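Local coordinates for protein chinitase A (Streptomyces coelicolor, PDB 3EBV) that probably hydrolyses internal glycosidic bonds of chitin through its family 18 glycosyl hydrolase catalytic domain, the part of the protein present here, at residues 120-134 with 161-173. Residues are numbered along the deposited sequence; the frame is centred on the assembly and turned at random.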
loop_
_atom_site.group_PDB
_atom_site.type_symbol
_atom_site.label_atom_id
_atom_site.label_comp_id
_atom_site.label_asym_id
_atom_site.label_seq_id
_atom_site.Cartn_x
_atom_site.Cartn_y
_atom_site.Cartn_z
ATOM N N LEU A 120 1.126 8.796 4.307
ATOM C CA LEU A 120 0.927 9.901 5.263
ATOM C C LEU A 120 -0.512 9.821 5.798
ATOM O O LEU A 120 -1.491 9.815 5.020
ATOM C CB LEU A 120 1.151 11.262 4.603
ATOM C CG LEU A 120 2.507 11.504 3.927
ATOM C CD1 LEU A 120 2.663 13.038 3.624
ATOM C CD2 LEU A 120 3.611 11.000 4.749
ATOM N N GLU A 121 -0.647 9.844 7.124
ATOM C CA GLU A 121 -1.984 9.829 7.753
ATOM C C GLU A 121 -2.294 11.111 8.513
ATOM O O GLU A 121 -3.296 11.201 9.254
ATOM C CB GLU A 121 -2.125 8.575 8.612
ATOM C CG GLU A 121 -1.905 7.340 7.737
ATOM C CD GLU A 121 -2.228 6.040 8.423
ATOM O OE1 GLU A 121 -2.676 6.055 9.594
ATOM O OE2 GLU A 121 -1.986 5.004 7.786
ATOM N N ASN A 122 -1.410 12.099 8.340
ATOM C CA ASN A 122 -1.517 13.373 9.064
ATOM C C ASN A 122 -1.811 14.515 8.106
ATOM O O ASN A 122 -1.548 15.693 8.413
ATOM C CB ASN A 122 -0.238 13.657 9.877
ATOM C CG ASN A 122 1.013 13.724 9.003
ATOM O OD1 ASN A 122 1.124 13.007 8.001
ATOM N ND2 ASN A 122 1.995 14.541 9.414
ATOM N N GLY A 123 -2.345 14.164 6.933
ATOM C CA GLY A 123 -2.708 15.156 5.910
ATOM C C GLY A 123 -1.990 14.867 4.596
ATOM O O GLY A 123 -0.869 14.317 4.578
ATOM N N LEU A 124 -2.625 15.251 3.492
ATOM C CA LEU A 124 -2.024 15.091 2.167
ATOM C C LEU A 124 -2.428 16.323 1.341
ATOM O O LEU A 124 -3.614 16.542 1.072
ATOM C CB LEU A 124 -2.501 13.785 1.531
ATOM C CG LEU A 124 -1.748 13.168 0.346
ATOM C CD1 LEU A 124 -1.797 14.088 -0.876
ATOM C CD2 LEU A 124 -0.335 12.683 0.722
ATOM N N ASN A 125 -1.429 17.110 0.939
ATOM C CA ASN A 125 -1.698 18.351 0.185
ATOM C C ASN A 125 -1.389 18.056 -1.293
ATOM O O ASN A 125 -0.218 17.807 -1.648
ATOM C CB ASN A 125 -0.756 19.449 0.712
ATOM C CG ASN A 125 -0.980 20.775 0.032
ATOM O OD1 ASN A 125 -1.042 20.825 -1.201
ATOM N ND2 ASN A 125 -1.161 21.826 0.811
ATOM N N PRO A 126 -2.427 18.005 -2.156
ATOM C CA PRO A 126 -2.162 17.589 -3.541
ATOM C C PRO A 126 -1.290 18.568 -4.338
ATOM O O PRO A 126 -0.577 18.139 -5.254
ATOM C CB PRO A 126 -3.559 17.483 -4.187
ATOM C CG PRO A 126 -4.461 18.183 -3.250
ATOM C CD PRO A 126 -3.850 18.216 -1.870
ATOM N N THR A 127 -1.332 19.853 -3.963
ATOM C CA THR A 127 -0.509 20.825 -4.698
ATOM C C THR A 127 0.952 20.429 -4.493
ATOM O O THR A 127 1.709 20.365 -5.478
ATOM C CB THR A 127 -0.799 22.249 -4.222
ATOM O OG1 THR A 127 -2.122 22.630 -4.606
ATOM C CG2 THR A 127 0.205 23.264 -4.838
ATOM N N TYR A 128 1.364 20.149 -3.249
ATOM C CA TYR A 128 2.811 19.966 -2.970
ATOM C C TYR A 128 3.259 18.508 -3.081
ATOM O O TYR A 128 4.375 18.224 -3.499
ATOM C CB TYR A 128 3.258 20.687 -1.674
ATOM C CG TYR A 128 2.990 22.156 -1.887
ATOM C CD1 TYR A 128 3.812 22.874 -2.746
ATOM C CD2 TYR A 128 1.860 22.779 -1.370
ATOM C CE1 TYR A 128 3.534 24.194 -3.024
ATOM C CE2 TYR A 128 1.566 24.132 -1.661
ATOM C CZ TYR A 128 2.434 24.803 -2.518
ATOM O OH TYR A 128 2.184 26.112 -2.880
HETATM N N MSE A 129 2.347 17.574 -2.785
HETATM C CA MSE A 129 2.734 16.190 -3.001
HETATM C C MSE A 129 2.876 15.848 -4.501
HETATM O O MSE A 129 3.726 15.039 -4.910
HETATM C CB MSE A 129 1.727 15.214 -2.351
HETATM C CG MSE A 129 2.140 13.717 -2.471
HETATM SE SE MSE A 129 3.974 13.290 -1.780
HETATM C CE MSE A 129 3.576 13.272 0.159
ATOM N N THR A 130 2.048 16.471 -5.370
ATOM C CA THR A 130 2.208 16.239 -6.809
ATOM C C THR A 130 3.589 16.780 -7.252
ATOM O O THR A 130 4.320 16.085 -7.945
ATOM C CB THR A 130 1.062 16.919 -7.628
ATOM O OG1 THR A 130 -0.207 16.330 -7.226
ATOM C CG2 THR A 130 1.276 16.720 -9.126
ATOM N N GLN A 131 3.914 17.986 -6.784
ATOM C CA GLN A 131 5.222 18.554 -7.136
ATOM C C GLN A 131 6.348 17.641 -6.641
ATOM O O GLN A 131 7.292 17.349 -7.393
ATOM C CB GLN A 131 5.349 19.907 -6.495
ATOM C CG GLN A 131 6.738 20.578 -6.784
ATOM C CD GLN A 131 6.874 21.941 -6.141
ATOM O OE1 GLN A 131 5.895 22.648 -5.852
ATOM N NE2 GLN A 131 8.150 22.346 -5.925
ATOM N N ALA A 132 6.209 17.167 -5.396
ATOM C CA ALA A 132 7.242 16.292 -4.796
ATOM C C ALA A 132 7.425 15.003 -5.599
ATOM O O ALA A 132 8.544 14.551 -5.877
ATOM C CB ALA A 132 6.909 15.982 -3.346
ATOM N N LEU A 133 6.302 14.392 -5.972
ATOM C CA LEU A 133 6.378 13.135 -6.699
ATOM C C LEU A 133 6.976 13.301 -8.120
ATOM O O LEU A 133 7.666 12.401 -8.615
ATOM C CB LEU A 133 4.996 12.418 -6.757
ATOM C CG LEU A 133 4.551 11.889 -5.384
ATOM C CD1 LEU A 133 3.098 11.368 -5.528
ATOM C CD2 LEU A 133 5.472 10.799 -4.838
ATOM N N ARG A 134 6.660 14.426 -8.778
ATOM C CA ARG A 134 7.295 14.675 -10.088
ATOM C C ARG A 134 8.798 14.897 -9.942
ATOM O O ARG A 134 9.563 14.409 -10.768
ATOM C CB ARG A 134 6.631 15.880 -10.773
ATOM C CG ARG A 134 5.178 15.594 -11.250
ATOM C CD ARG A 134 5.109 14.469 -12.210
ATOM N NE ARG A 134 3.735 14.271 -12.695
ATOM C CZ ARG A 134 3.351 13.318 -13.550
ATOM N NH1 ARG A 134 4.216 12.400 -13.999
ATOM N NH2 ARG A 134 2.064 13.236 -13.930
ATOM N N GLY A 161 -7.747 14.484 -1.161
ATOM C CA GLY A 161 -6.340 14.863 -1.423
ATOM C C GLY A 161 -5.538 13.738 -2.047
ATOM O O GLY A 161 -4.829 13.948 -3.050
ATOM N N TYR A 162 -5.619 12.524 -1.485
ATOM C CA TYR A 162 -4.995 11.371 -2.135
ATOM C C TYR A 162 -5.516 11.131 -3.560
ATOM O O TYR A 162 -4.760 10.813 -4.467
ATOM C CB TYR A 162 -5.190 10.078 -1.304
ATOM C CG TYR A 162 -4.122 9.810 -0.276
ATOM C CD1 TYR A 162 -4.203 10.365 0.998
ATOM C CD2 TYR A 162 -3.063 8.969 -0.596
ATOM C CE1 TYR A 162 -3.187 10.099 1.983
ATOM C CE2 TYR A 162 -2.069 8.660 0.366
ATOM C CZ TYR A 162 -2.155 9.248 1.638
ATOM O OH TYR A 162 -1.123 8.942 2.516
ATOM N N PHE A 163 -6.839 11.256 -3.758
ATOM C CA PHE A 163 -7.421 10.927 -5.032
ATOM C C PHE A 163 -6.917 11.942 -6.088
ATOM O O PHE A 163 -6.508 11.533 -7.180
ATOM C CB PHE A 163 -8.965 10.896 -4.921
ATOM C CG PHE A 163 -9.640 9.974 -5.911
ATOM C CD1 PHE A 163 -10.779 9.228 -5.514
ATOM C CD2 PHE A 163 -9.171 9.818 -7.210
ATOM C CE1 PHE A 163 -11.435 8.366 -6.463
ATOM C CE2 PHE A 163 -9.821 8.956 -8.160
ATOM C CZ PHE A 163 -10.970 8.241 -7.747
ATOM N N GLN A 164 -6.936 13.228 -5.727
ATOM C CA GLN A 164 -6.478 14.270 -6.672
ATOM C C GLN A 164 -5.011 14.030 -7.036
ATOM O O GLN A 164 -4.635 14.126 -8.191
ATOM C CB GLN A 164 -6.612 15.644 -6.053
ATOM C CG GLN A 164 -6.311 16.772 -7.048
ATOM C CD GLN A 164 -7.190 16.739 -8.260
ATOM O OE1 GLN A 164 -6.745 16.357 -9.386
ATOM N NE2 GLN A 164 -8.468 17.114 -8.057
ATOM N N THR A 165 -4.208 13.679 -6.019
ATOM C CA THR A 165 -2.780 13.417 -6.248
ATOM C C THR A 165 -2.607 12.240 -7.173
ATOM O O THR A 165 -1.859 12.274 -8.163
ATOM C CB THR A 165 -2.018 13.214 -4.932
ATOM O OG1 THR A 165 -2.231 14.345 -4.083
ATOM C CG2 THR A 165 -0.482 13.028 -5.180
ATOM N N ALA A 166 -3.308 11.134 -6.850
ATOM C CA ALA A 166 -3.233 9.938 -7.661
ATOM C C ALA A 166 -3.559 10.220 -9.146
ATOM O O ALA A 166 -2.848 9.768 -10.067
ATOM C CB ALA A 166 -4.186 8.878 -7.072
ATOM N N LEU A 167 -4.636 10.993 -9.386
ATOM C CA LEU A 167 -4.995 11.358 -10.756
ATOM C C LEU A 167 -3.897 12.237 -11.395
ATOM O O LEU A 167 -3.555 12.013 -12.571
ATOM C CB LEU A 167 -6.339 12.079 -10.774
ATOM C CG LEU A 167 -7.537 11.144 -10.454
ATOM C CD1 LEU A 167 -8.748 12.038 -10.178
ATOM C CD2 LEU A 167 -7.772 10.128 -11.603
ATOM N N ASN A 168 -3.346 13.168 -10.606
ATOM C CA ASN A 168 -2.336 14.094 -11.175
ATOM C C ASN A 168 -1.131 13.317 -11.635
ATOM O O ASN A 168 -0.480 13.702 -12.619
ATOM C CB ASN A 168 -1.899 15.093 -10.118
ATOM C CG ASN A 168 -2.960 16.139 -9.801
ATOM O OD1 ASN A 168 -4.000 16.237 -10.504
ATOM N ND2 ASN A 168 -2.709 16.948 -8.765
ATOM N N VAL A 169 -0.804 12.240 -10.902
ATOM C CA VAL A 169 0.394 11.427 -11.241
ATOM C C VAL A 169 0.057 10.068 -11.841
ATOM O O VAL A 169 0.856 9.116 -11.778
ATOM C CB VAL A 169 1.400 11.319 -10.045
ATOM C CG1 VAL A 169 1.723 12.692 -9.479
ATOM C CG2 VAL A 169 0.802 10.415 -8.914
ATOM N N LYS A 170 -1.113 9.961 -12.481
ATOM C CA LYS A 170 -1.579 8.667 -12.960
ATOM C C LYS A 170 -0.585 7.938 -13.855
ATOM O O LYS A 170 -0.449 6.719 -13.810
ATOM C CB LYS A 170 -2.924 8.852 -13.682
ATOM C CG LYS A 170 -3.487 7.576 -14.231
ATOM C CD LYS A 170 -4.832 7.791 -14.898
ATOM C CE LYS A 170 -5.463 6.431 -15.265
ATOM N NZ LYS A 170 -6.643 6.608 -16.219
ATOM N N ASP A 171 0.128 8.707 -14.690
ATOM C CA ASP A 171 1.072 8.080 -15.633
ATOM C C ASP A 171 2.337 7.495 -14.968
ATOM O O ASP A 171 3.076 6.754 -15.638
ATOM C CB ASP A 171 1.493 9.124 -16.662
ATOM C CG ASP A 171 2.021 10.368 -15.989
ATOM O OD1 ASP A 171 1.218 11.099 -15.376
ATOM O OD2 ASP A 171 3.220 10.606 -16.026
ATOM N N ILE A 172 2.562 7.779 -13.676
ATOM C CA ILE A 172 3.713 7.197 -12.955
ATOM C C ILE A 172 3.286 6.361 -11.734
ATOM O O ILE A 172 4.136 5.857 -10.985
ATOM C CB ILE A 172 4.741 8.265 -12.491
ATOM C CG1 ILE A 172 4.103 9.356 -11.649
ATOM C CG2 ILE A 172 5.461 8.860 -13.731
ATOM C CD1 ILE A 172 5.146 10.249 -10.917
ATOM N N LEU A 173 1.965 6.219 -11.544
ATOM C CA LEU A 173 1.397 5.540 -10.384
ATOM C C LEU A 173 1.284 4.034 -10.643
ATOM O O LEU A 173 0.679 3.604 -11.659
ATOM C CB LEU A 173 0.016 6.117 -10.136
ATOM C CG LEU A 173 -0.833 5.439 -9.082
ATOM C CD1 LEU A 173 -0.278 5.648 -7.651
ATOM C CD2 LEU A 173 -2.255 6.084 -9.197
HETATM O O HOH W 1 1.777 16.273 -12.860
#
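Arg134 and Asp171 form an end-on, two-nitrogen salt bridge: NH2 of Arg134 meets the syn lone pair of OD1 of Asp171 at 2.7 Å, nearly straight at 168°, and NH1 of Arg134 reaches OD2 of Asp171 at 2.9 Å. The two flat groups are nearly coplanar. NH2 of Arg134 also donates to O of Asn168 (2.9 Å, 134°), in the carbonyl plane, on a lone pair, while CA of Val169 lies over one guanidinium face. Replacing Arg134 with alanine is likely to leave the Asp171 carboxylate without its mate and Asn168 O without this donor.

At the other end, OH of Tyr162 donates to O of Leu120 (2.7 Å). CG of Leu124 makes a CH-pi contact over the Tyr162 ring, 3.9 Å from its centroid.

The centre is largely apolar. Thr165 is a knob among Pro126, Met129, Thr130 and Leu133; its chi1 of -55° swings OG1 back to Gly161 O and sends CG2 of Thr165 into the hole, 3.8 Å from CG of Met129. Thr130 OG1 likewise bonds back to Pro126 O.

Between these neighbouring outer helices of the TIM barrel, Tyr162 thus fastens the start of helix 161-168 to backbone preceding helix 126-140, and Arg134 fastens helix 126-140 to residues following helix 161-168, its three bonds fixing the guanidinium's rotation.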